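Local coordinates for protein iron-containing superoxide dismutase B2 (Trypanosoma brucei, PDB 3ESF) that probably removes superoxide radicals with an iron ion, converting superoxide and protons into hydrogen peroxide and oxygen, at residues Phe3-Leu8 against Asn75-Trp80; Gly93-Ala98 against Val186-Ala191; Gly104-Phe109 against Thr181-Val186; Trp127-Thr132 against Gly146-Glu151. The protein carries 1 engineered substitution. All coordinates share one frame; numbering follows the deposited sequence.

Contact 1: residues Phe3-Leu8 against Asn75-Trp80. With FE (Fe (III) ion), chain E.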
# COMPACT_ATOMS: atom_id res chain seq x y z
N PHE A 3 -8.90 1.15 -24.35
CA PHE A 3 -8.75 2.15 -23.32
C PHE A 3 -7.43 2.87 -23.48
O PHE A 3 -6.44 2.30 -23.91
CB PHE A 3 -8.88 1.52 -21.92
CG PHE A 3 -10.23 0.93 -21.65
CD1 PHE A 3 -11.27 1.73 -21.19
CD2 PHE A 3 -10.47 -0.43 -21.87
CE1 PHE A 3 -12.54 1.19 -20.96
CE2 PHE A 3 -11.74 -0.99 -21.64
CZ PHE A 3 -12.78 -0.16 -21.20
N SER A 4 -7.44 4.16 -23.18
CA SER A 4 -6.22 4.97 -23.14
C SER A 4 -6.32 5.97 -22.00
O SER A 4 -7.37 6.10 -21.36
CB SER A 4 -5.96 5.65 -24.47
OG SER A 4 -6.97 6.60 -24.75
N ILE A 5 -5.20 6.63 -21.70
CA ILE A 5 -5.19 7.70 -20.72
C ILE A 5 -4.62 8.95 -21.37
O ILE A 5 -3.82 8.84 -22.31
CB ILE A 5 -4.40 7.36 -19.42
CG1 ILE A 5 -2.95 6.90 -19.72
CG2 ILE A 5 -5.21 6.36 -18.56
CD1 ILE A 5 -2.04 6.64 -18.46
N PRO A 6 -5.04 10.14 -20.89
CA PRO A 6 -4.47 11.39 -21.40
C PRO A 6 -2.99 11.49 -21.01
O PRO A 6 -2.58 10.92 -19.97
CB PRO A 6 -5.28 12.49 -20.68
CG PRO A 6 -6.42 11.82 -19.98
CD PRO A 6 -6.06 10.34 -19.83
N PRO A 7 -2.20 12.23 -21.79
CA PRO A 7 -0.81 12.44 -21.40
C PRO A 7 -0.78 13.23 -20.09
O PRO A 7 -1.82 13.79 -19.67
CB PRO A 7 -0.24 13.27 -22.58
CG PRO A 7 -1.44 13.94 -23.20
CD PRO A 7 -2.54 12.92 -23.06
N LEU A 8 0.36 13.23 -19.41
CA LEU A 8 0.56 14.09 -18.25
C LEU A 8 0.25 15.54 -18.67
O LEU A 8 0.61 15.94 -19.77
CB LEU A 8 2.01 13.98 -17.75
CG LEU A 8 2.41 12.65 -17.10
CD1 LEU A 8 3.90 12.48 -17.15
CD2 LEU A 8 1.91 12.57 -15.66
N ASN A 75 -8.64 7.61 -10.93
CA ASN A 75 -8.00 8.23 -9.76
C ASN A 75 -6.68 8.88 -10.16
O ASN A 75 -6.40 9.98 -9.73
CB ASN A 75 -7.74 7.21 -8.63
CG ASN A 75 -9.02 6.74 -7.95
OD1 ASN A 75 -10.10 7.31 -8.14
ND2 ASN A 75 -8.89 5.70 -7.17
N HIS A 76 -5.86 8.19 -10.96
CA HIS A 76 -4.58 8.75 -11.41
C HIS A 76 -4.73 9.90 -12.37
O HIS A 76 -3.98 10.85 -12.32
CB HIS A 76 -3.72 7.65 -12.04
CG HIS A 76 -3.11 6.73 -11.03
ND1 HIS A 76 -3.82 5.70 -10.46
CD2 HIS A 76 -1.91 6.76 -10.43
CE1 HIS A 76 -3.06 5.10 -9.56
NE2 HIS A 76 -1.90 5.74 -9.50
N ASN A 77 -5.70 9.79 -13.28
CA ASN A 77 -6.02 10.91 -14.17
C ASN A 77 -6.34 12.16 -13.34
O ASN A 77 -5.81 13.26 -13.59
CB ASN A 77 -7.22 10.59 -15.09
CG ASN A 77 -6.88 9.59 -16.21
OD1 ASN A 77 -5.71 9.32 -16.49
ND2 ASN A 77 -7.91 9.09 -16.88
N PHE A 78 -7.20 11.96 -12.35
CA PHE A 78 -7.66 13.06 -11.50
C PHE A 78 -6.51 13.62 -10.65
O PHE A 78 -6.39 14.84 -10.46
CB PHE A 78 -8.82 12.56 -10.61
CG PHE A 78 -9.73 13.65 -10.17
CD1 PHE A 78 -10.68 14.20 -11.05
CD2 PHE A 78 -9.65 14.16 -8.88
CE1 PHE A 78 -11.53 15.23 -10.64
CE2 PHE A 78 -10.51 15.18 -8.46
CZ PHE A 78 -11.44 15.71 -9.34
N TYR A 79 -5.67 12.72 -10.15
CA TYR A 79 -4.44 13.08 -9.42
C TYR A 79 -3.48 14.00 -10.20
O TYR A 79 -3.03 15.00 -9.65
CB TYR A 79 -3.71 11.78 -9.05
CG TYR A 79 -2.35 11.94 -8.38
CD1 TYR A 79 -2.21 12.69 -7.20
CD2 TYR A 79 -1.22 11.31 -8.92
CE1 TYR A 79 -0.98 12.79 -6.56
CE2 TYR A 79 0.01 11.42 -8.32
CZ TYR A 79 0.14 12.15 -7.13
OH TYR A 79 1.37 12.24 -6.51
N TRP A 80 -3.13 13.65 -11.44
CA TRP A 80 -2.24 14.49 -12.25
C TRP A 80 -2.86 15.86 -12.48
O TRP A 80 -2.15 16.86 -12.42
CB TRP A 80 -1.86 13.86 -13.61
CG TRP A 80 -1.22 12.51 -13.53
CD1 TRP A 80 -1.63 11.38 -14.19
CD2 TRP A 80 -0.07 12.13 -12.76
NE1 TRP A 80 -0.82 10.33 -13.86
CE2 TRP A 80 0.14 10.75 -12.99
CE3 TRP A 80 0.81 12.82 -11.90
CZ2 TRP A 80 1.20 10.04 -12.41
CZ3 TRP A 80 1.86 12.12 -11.31
CH2 TRP A 80 2.05 10.74 -11.57
FE FE E . -0.50 5.72 -7.87
O HOH W 1 -8.93 7.37 -19.24
O HOH W 2 -3.64 10.82 -17.37
O HOH W 3 -1.99 4.70 -6.72
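Asn77 and Trp80 of helix 64-81 meet Ile5, Pro6 and Leu8 of the N-terminal loop. The Asn77 CB points at the loop. CG lies beside the backbone N and opposite the carbonyl carbon (chi1 -73°), which carries the amide to Pro6, and the two side chains cross at about a right angle. CG of Asn77 is 3.8 Å from Pro6 CD. OD1 of Asn77 then touches Pro6 CD at 3.5 Å and Ile5 CG2 at 3.6 Å. Asn77 OD1 also accepts a hydrogen bond of 2.7 Å from water 2, which donates to Pro6 O as well. ND2 of Asn77 donates to water 1 at 3.1 Å, and that water donates to Ser4 O. The amide thus reaches the loop carbonyls through two waters.

Leu8 CD2 stands over the Trp80 indole, 3.6 Å from the centroid of its five-membered ring and 13° off the normal, a CH-pi contact. Tyr79 CD2 lies over the opposite face. Trp80 NE1 is hydrogen-bonded to His33 ND1, which probably limits the rotation of the indole.

His76, one residue before Asn77, binds the iron through NE2, with His28, Asp161 and His165. Both segments belong to the alpha-hairpin domain of the iron/manganese superoxide dismutases. Ile5 also packs on Tyr29, His33 and Val37 of helix 22-45, so the loop touches both helices, which also meet each other where Asn77 packs on His33.

Contact 2: residues Gly93-Ala98 against Val186-Ala191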
# COMPACT_ATOMS: atom_id res chain seq x y z
N GLY A 93 -11.92 33.25 -5.17
CA GLY A 93 -13.27 33.21 -5.73
C GLY A 93 -14.20 32.21 -5.05
O GLY A 93 -14.21 32.08 -3.82
N LYS A 94 -14.97 31.51 -5.89
CA LYS A 94 -16.07 30.64 -5.47
C LYS A 94 -15.65 29.50 -4.59
O LYS A 94 -16.30 29.20 -3.58
CB LYS A 94 -16.77 30.08 -6.71
CG LYS A 94 -17.57 31.10 -7.45
CD LYS A 94 -17.60 30.79 -8.93
CE LYS A 94 -18.41 31.82 -9.68
NZ LYS A 94 -19.86 31.57 -9.51
N LEU A 95 -14.57 28.83 -4.99
CA LEU A 95 -14.05 27.74 -4.23
C LEU A 95 -13.53 28.14 -2.84
O LEU A 95 -13.73 27.41 -1.87
CB LEU A 95 -12.96 27.00 -5.03
CG LEU A 95 -12.51 25.71 -4.37
CD1 LEU A 95 -13.70 24.77 -4.20
CD2 LEU A 95 -11.35 25.07 -5.14
N ALA A 96 -12.86 29.29 -2.76
CA ALA A 96 -12.26 29.76 -1.51
C ALA A 96 -13.35 30.07 -0.50
O ALA A 96 -13.21 29.76 0.68
CB ALA A 96 -11.39 30.99 -1.76
N GLU A 97 -14.43 30.67 -0.98
CA GLU A 97 -15.58 30.96 -0.16
C GLU A 97 -16.28 29.68 0.30
O GLU A 97 -16.69 29.58 1.46
CB GLU A 97 -16.55 31.86 -0.93
CG GLU A 97 -17.22 32.91 -0.08
CD GLU A 97 -16.23 33.71 0.76
OE1 GLU A 97 -16.25 33.52 2.00
OE2 GLU A 97 -15.44 34.50 0.20
N ALA A 98 -16.40 28.71 -0.60
CA ALA A 98 -17.05 27.44 -0.30
C ALA A 98 -16.24 26.65 0.75
O ALA A 98 -16.82 26.00 1.61
CB ALA A 98 -17.24 26.64 -1.56
N VAL A 186 -0.63 21.79 -5.53
CA VAL A 186 -2.09 21.66 -5.63
C VAL A 186 -2.67 22.66 -6.67
O VAL A 186 -2.39 23.86 -6.64
CB VAL A 186 -2.79 21.77 -4.23
CG1 VAL A 186 -2.54 23.14 -3.57
CG2 VAL A 186 -4.29 21.48 -4.35
N ASN A 187 -3.46 22.12 -7.59
CA ASN A 187 -3.99 22.88 -8.73
C ASN A 187 -5.41 23.40 -8.45
O ASN A 187 -6.39 22.67 -8.63
CB ASN A 187 -3.96 21.98 -9.99
CG ASN A 187 -4.32 22.72 -11.26
OD1 ASN A 187 -4.55 23.91 -11.25
ND2 ASN A 187 -4.37 22.00 -12.37
N TRP A 188 -5.49 24.66 -8.01
CA TRP A 188 -6.78 25.31 -7.70
C TRP A 188 -7.62 25.66 -8.94
O TRP A 188 -8.85 25.81 -8.83
CB TRP A 188 -6.58 26.55 -6.80
CG TRP A 188 -5.92 26.23 -5.49
CD1 TRP A 188 -4.71 26.67 -5.06
CD2 TRP A 188 -6.41 25.35 -4.45
NE1 TRP A 188 -4.42 26.14 -3.82
CE2 TRP A 188 -5.46 25.34 -3.42
CE3 TRP A 188 -7.57 24.58 -4.30
CZ2 TRP A 188 -5.63 24.59 -2.25
CZ3 TRP A 188 -7.74 23.85 -3.13
CH2 TRP A 188 -6.78 23.85 -2.13
N ASP A 189 -6.96 25.82 -10.10
CA ASP A 189 -7.67 25.99 -11.39
C ASP A 189 -8.57 24.79 -11.69
O ASP A 189 -9.75 24.95 -12.00
CB ASP A 189 -6.68 26.20 -12.57
CG ASP A 189 -5.69 27.35 -12.35
OD1 ASP A 189 -5.68 27.96 -11.24
OD2 ASP A 189 -4.91 27.64 -13.30
N HIS A 190 -7.98 23.59 -11.59
CA HIS A 190 -8.69 22.32 -11.77
C HIS A 190 -9.78 22.12 -10.71
O HIS A 190 -10.89 21.74 -11.03
CB HIS A 190 -7.71 21.15 -11.73
CG HIS A 190 -8.37 19.80 -11.75
ND1 HIS A 190 -8.50 19.01 -10.63
CD2 HIS A 190 -8.95 19.12 -12.76
CE1 HIS A 190 -9.13 17.90 -10.95
NE2 HIS A 190 -9.41 17.94 -12.24
N ALA A 191 -9.43 22.40 -9.45
CA ALA A 191 -10.37 22.26 -8.34
C ALA A 191 -11.60 23.18 -8.51
O ALA A 191 -12.74 22.74 -8.33
CB ALA A 191 -9.65 22.54 -7.02
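Leu95 and Ala191 mark the closest backbone approach here, with Leu95 CA 7.8 Å from Ala191 CA. Lys94 to Ala98 are helical. In segment 186-191 the chain turns into helix 188-196, with Asn187 at its N-cap. Asn187 OD1 accepts from His190 N at 3.5 Å and from Asp189 N at 3.3 Å, and both bonds are weak.

One methyl group carries the contact. With CG opposite the backbone N (chi1 -172°) and the second torsion at 59°, Leu95 turns CD2 onto helix 188-196. There Leu95 CD2 touches Ala191 CB at 3.6 Å. The small alanine lets the leucine come close to the helix backbone, and Leu95 CD2 is 3.9 Å from Ala191 C. Leu95 CD2 also meets Trp188 CE3 at 3.9 Å, on an oblique approach to the indole. Val186 CG2 lies over one face of that indole, offset toward its rim. Trp188 NE1 is hydrogen-bonded to Gly89 O. Leu95 also packs on Phe195, further along helix 188-196.

All three touching residues are buried, and carbon meets carbon throughout. Between these two segments the helices, both in the C-terminal domain, are joined by hydrophobic and van der Waals contact.

Contact 3: residues Gly104-Phe109 against Thr181-Val186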
# COMPACT_ATOMS: atom_id res chain seq x y z
N GLY A 104 -14.77 26.35 7.88
CA GLY A 104 -14.55 27.48 8.80
C GLY A 104 -13.41 28.35 8.31
O GLY A 104 -13.45 29.55 8.48
N SER A 105 -12.40 27.73 7.69
CA SER A 105 -11.24 28.46 7.18
C SER A 105 -10.45 27.57 6.23
O SER A 105 -10.63 26.36 6.24
CB SER A 105 -10.32 28.88 8.34
OG SER A 105 -9.63 27.74 8.85
N PHE A 106 -9.57 28.17 5.43
CA PHE A 106 -8.64 27.39 4.61
C PHE A 106 -7.69 26.57 5.48
O PHE A 106 -7.43 25.41 5.19
CB PHE A 106 -7.82 28.25 3.64
CG PHE A 106 -6.89 27.43 2.77
CD1 PHE A 106 -7.37 26.79 1.62
CD2 PHE A 106 -5.55 27.26 3.11
CE1 PHE A 106 -6.52 25.99 0.85
CE2 PHE A 106 -4.70 26.49 2.34
CZ PHE A 106 -5.19 25.85 1.21
N ALA A 107 -7.17 27.20 6.54
CA ALA A 107 -6.25 26.53 7.46
C ALA A 107 -6.87 25.26 8.02
O ALA A 107 -6.19 24.24 8.11
CB ALA A 107 -5.84 27.45 8.62
N LYS A 108 -8.15 25.32 8.41
CA LYS A 108 -8.81 24.12 8.96
C LYS A 108 -8.95 23.01 7.93
O LYS A 108 -8.71 21.83 8.25
CB LYS A 108 -10.17 24.41 9.60
CG LYS A 108 -10.55 23.31 10.60
CD LYS A 108 -9.64 23.48 11.83
CE LYS A 108 -9.97 22.53 12.96
NZ LYS A 108 -8.97 22.67 14.08
N PHE A 109 -9.36 23.37 6.71
CA PHE A 109 -9.41 22.39 5.60
C PHE A 109 -8.03 21.76 5.37
O PHE A 109 -7.90 20.52 5.21
CB PHE A 109 -9.92 23.04 4.28
CG PHE A 109 -9.39 22.37 3.04
CD1 PHE A 109 -9.85 21.09 2.68
CD2 PHE A 109 -8.39 22.98 2.27
CE1 PHE A 109 -9.33 20.42 1.53
CE2 PHE A 109 -7.85 22.33 1.15
CZ PHE A 109 -8.33 21.05 0.77
N THR A 181 4.89 18.84 -0.04
CA THR A 181 5.08 19.07 -1.48
C THR A 181 3.75 19.12 -2.27
O THR A 181 3.59 19.99 -3.12
CB THR A 181 6.08 18.04 -2.04
OG1 THR A 181 7.38 18.37 -1.53
CG2 THR A 181 6.06 18.02 -3.58
N PHE A 182 2.80 18.24 -1.95
CA PHE A 182 1.46 18.31 -2.57
C PHE A 182 0.81 19.69 -2.42
O PHE A 182 0.21 20.22 -3.36
CB PHE A 182 0.51 17.20 -2.06
CG PHE A 182 -0.86 17.24 -2.70
CD1 PHE A 182 -1.04 16.71 -3.98
CD2 PHE A 182 -1.95 17.83 -2.04
CE1 PHE A 182 -2.29 16.77 -4.61
CE2 PHE A 182 -3.19 17.91 -2.65
CZ PHE A 182 -3.37 17.39 -3.94
N TRP A 183 0.94 20.28 -1.24
CA TRP A 183 0.44 21.66 -1.00
C TRP A 183 1.13 22.74 -1.84
O TRP A 183 0.57 23.82 -2.07
CB TRP A 183 0.55 21.99 0.47
CG TRP A 183 -0.41 21.23 1.33
CD1 TRP A 183 -0.10 20.43 2.38
CD2 TRP A 183 -1.84 21.21 1.20
NE1 TRP A 183 -1.25 19.91 2.93
CE2 TRP A 183 -2.33 20.36 2.22
CE3 TRP A 183 -2.75 21.83 0.32
CZ2 TRP A 183 -3.71 20.12 2.40
CZ3 TRP A 183 -4.12 21.58 0.49
CH2 TRP A 183 -4.58 20.72 1.54
N ASN A 184 2.34 22.44 -2.31
CA ASN A 184 3.05 23.38 -3.20
C ASN A 184 2.69 23.22 -4.67
O ASN A 184 3.05 24.06 -5.47
CB ASN A 184 4.58 23.27 -3.02
CG ASN A 184 5.06 23.83 -1.69
OD1 ASN A 184 4.54 24.86 -1.19
ND2 ASN A 184 6.07 23.19 -1.11
N VAL A 185 2.00 22.14 -5.02
CA VAL A 185 1.64 21.87 -6.43
C VAL A 185 0.12 21.79 -6.63
O VAL A 185 -0.36 21.72 -7.76
CB VAL A 185 2.33 20.59 -7.02
CG1 VAL A 185 3.86 20.78 -7.05
CG2 VAL A 185 1.93 19.30 -6.24
N VAL A 186 -0.63 21.79 -5.53
CA VAL A 186 -2.09 21.66 -5.63
C VAL A 186 -2.67 22.66 -6.67
O VAL A 186 -2.39 23.86 -6.64
CB VAL A 186 -2.79 21.77 -4.23
CG1 VAL A 186 -2.54 23.14 -3.57
CG2 VAL A 186 -4.29 21.48 -4.35
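Phe109 and Trp183 make the main aromatic contact. Trp183 CG lies opposite the carbonyl carbon (chi1 -70°), which sends the indole toward two phenylalanines. Phe109 CE2 lies 3.7 Å from Trp183 CH2, near the plane of the indole and at its edge. Phe109 CZ is also at that edge, 3.8 Å from Trp183 CH2. The two planes stand at 89°, but the approach is oblique, and the centroids of the Phe109 ring and the six-membered ring of Trp183 are 5.7 Å apart. A looser apolar touch joins Phe106 CZ to Trp183 CZ3 at 4.5 Å. Phe106 and Phe109 are three residues apart on one helix, so both rings can reach the benzo end of the same indole.

Trp183 NE1 is hydrogen-bonded to Thr114 OG1, and Lys110 makes a cation-pi contact with the indole; both are on helix 106-119. Within segment 104-109, Ser105 caps the helix. Ser105 OG accepts from Lys108 N at 2.9 Å, with an angle of 160° at the hydrogen.

In the C-terminal domain, Trp183 of helix 175-185 reaches the first turn of helix 106-119. Phe109 also meets Phe103 of helix 93-103. From helix 175-185, Phe182 packs on Cys160 of strand 154-161.

Contact 4: residues Trp127-Thr132 against Gly146-Glu151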
# COMPACT_ATOMS: atom_id res chain seq x y z
N TRP A 127 -9.09 12.82 -0.59
CA TRP A 127 -9.89 13.61 -1.51
C TRP A 127 -10.46 14.86 -0.84
O TRP A 127 -10.75 14.87 0.35
CB TRP A 127 -11.09 12.83 -2.04
CG TRP A 127 -10.79 11.55 -2.77
CD1 TRP A 127 -10.58 10.31 -2.19
CD2 TRP A 127 -10.71 11.35 -4.18
NE1 TRP A 127 -10.38 9.39 -3.15
CE2 TRP A 127 -10.43 9.98 -4.38
CE3 TRP A 127 -10.88 12.18 -5.30
CZ2 TRP A 127 -10.29 9.42 -5.65
CZ3 TRP A 127 -10.72 11.63 -6.58
CH2 TRP A 127 -10.44 10.26 -6.74
N LEU A 128 -10.64 15.89 -1.66
CA LEU A 128 -11.64 16.91 -1.39
C LEU A 128 -12.81 16.53 -2.30
O LEU A 128 -12.60 16.31 -3.49
CB LEU A 128 -11.09 18.32 -1.68
CG LEU A 128 -12.02 19.55 -1.56
CD1 LEU A 128 -12.70 19.64 -0.19
CD2 LEU A 128 -11.24 20.84 -1.84
N VAL A 129 -14.01 16.41 -1.74
CA VAL A 129 -15.21 16.13 -2.52
C VAL A 129 -16.32 17.09 -2.14
O VAL A 129 -16.31 17.69 -1.07
CB VAL A 129 -15.75 14.64 -2.38
CG1 VAL A 129 -14.71 13.61 -2.74
CG2 VAL A 129 -16.36 14.41 -0.98
N GLN A 130 -17.29 17.22 -3.04
CA GLN A 130 -18.50 17.96 -2.72
C GLN A 130 -19.68 17.00 -2.67
O GLN A 130 -19.85 16.17 -3.58
CB GLN A 130 -18.76 19.04 -3.77
CG GLN A 130 -19.95 19.97 -3.41
CD GLN A 130 -20.33 20.91 -4.53
OE1 GLN A 130 -20.06 20.64 -5.70
NE2 GLN A 130 -20.98 22.02 -4.18
N ASP A 131 -20.47 17.10 -1.61
CA ASP A 131 -21.82 16.54 -1.58
C ASP A 131 -22.77 17.33 -2.53
O ASP A 131 -23.04 18.52 -2.34
CB ASP A 131 -22.36 16.55 -0.14
CG ASP A 131 -23.69 15.81 -0.01
OD1 ASP A 131 -24.62 16.10 -0.78
OD2 ASP A 131 -23.80 14.94 0.88
N THR A 132 -23.27 16.67 -3.56
CA THR A 132 -24.03 17.33 -4.60
C THR A 132 -25.48 17.65 -4.18
O THR A 132 -26.15 18.42 -4.84
CB THR A 132 -23.96 16.55 -5.95
OG1 THR A 132 -24.64 15.30 -5.84
CG2 THR A 132 -22.50 16.28 -6.31
N GLY A 146 -10.47 2.46 -4.14
CA GLY A 146 -11.78 3.09 -3.87
C GLY A 146 -11.89 4.44 -4.57
O GLY A 146 -10.93 5.18 -4.69
N CYS A 147 -13.10 4.76 -5.02
CA CYS A 147 -13.33 5.96 -5.81
C CYS A 147 -14.65 6.59 -5.36
O CYS A 147 -15.68 5.88 -5.28
CB CYS A 147 -13.35 5.61 -7.31
SG CYS A 147 -13.54 7.02 -8.44
N PRO A 148 -14.66 7.91 -5.11
CA PRO A 148 -15.90 8.59 -4.64
C PRO A 148 -17.09 8.47 -5.62
O PRO A 148 -18.23 8.69 -5.21
CB PRO A 148 -15.46 10.05 -4.44
CG PRO A 148 -14.24 10.21 -5.27
CD PRO A 148 -13.54 8.86 -5.24
N LEU A 149 -16.82 8.14 -6.88
CA LEU A 149 -17.88 7.93 -7.89
C LEU A 149 -18.85 6.78 -7.58
O LEU A 149 -19.95 6.76 -8.11
CB LEU A 149 -17.32 7.74 -9.31
CG LEU A 149 -16.45 8.80 -9.97
CD1 LEU A 149 -16.28 8.44 -11.46
CD2 LEU A 149 -17.01 10.19 -9.76
N THR A 150 -18.44 5.87 -6.70
CA THR A 150 -19.32 4.75 -6.28
C THR A 150 -20.36 5.21 -5.23
O THR A 150 -21.28 4.46 -4.89
CB THR A 150 -18.52 3.54 -5.72
OG1 THR A 150 -17.79 3.93 -4.56
CG2 THR A 150 -17.55 2.98 -6.81
N GLU A 151 -20.15 6.41 -4.68
CA GLU A 151 -21.10 7.03 -3.74
C GLU A 151 -21.99 7.95 -4.59
O GLU A 151 -21.47 8.76 -5.36
CB GLU A 151 -20.36 7.84 -2.68
CG GLU A 151 -19.08 7.20 -2.08
CD GLU A 151 -19.35 6.16 -0.98
OE1 GLU A 151 -20.52 6.08 -0.51
OE2 GLU A 151 -18.39 5.43 -0.61
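Trp127 and Pro148 reach toward each other from opposite directions and meet with the proline ring over one face of the indole. Pro148 CD is the closest atom. It stands 3.3 Å from Trp127 CZ2 and 3.4 Å from Trp127 CE2, offset toward the rim. Its line to the centroid of the six-membered ring of Trp127 is 3.5 Å long and 22° off the normal, which makes a CH-pi contact. Pro148 CG lies over the middle of the same six-membered ring, 3.9 Å from Trp127 CE3. The CD group is bonded to the proline nitrogen, so its hydrogens are probably somewhat polarised, which would suit an aromatic face.

Trp127 carries CG anti to its carbonyl carbon (chi1 -58°), and the indole projects from the strand toward the loop. Trp127 NE1 is hydrogen-bonded to Thr142 OG1 of strand 137-143, a bond that probably limits turning of the indole. Gly146 O also bonds to that hydroxyl, and lies at the indole's edge. Two residues along the strand, Val129 points to the same side. The Val129 and Pro148 side chains meet at a slant, with Val129 CG1 4.0 Å from Pro148 CB.

Pro148 begins a short 3-10 turn between strands 137-143 and 154-161. Strand 124-131 is the central strand of the three-stranded antiparallel sheet. Trp127 also packs on Asn75 of helix 64-81, and Leu149 packs on Glu56 and Ile59 of helix 55-61.

Contact 1 holds the iron ligand His76 and lies in the alpha-hairpin domain. Contacts 2, 3 and 4 belong to the C-terminal domain. Contact 1 meets contact 4 where Asn75 ND2 is 3.3 Å from Gly146 O, a probable hydrogen bond, and Phe78 packs on Trp127. It meets contact 2 where Phe78 CZ is 3.6 Å from His190 CE1. Contacts 2 and 3 share Val186, and their centres are 11 Å apart; Trp188 CZ2 touches Phe106 CE1 at 3.5 Å. Contact 3 reaches contact 4 through Phe109 and Leu128. The side chain of Trp127 is about 11 Å from the iron, while contacts 2 and 3 lie away from the metal site.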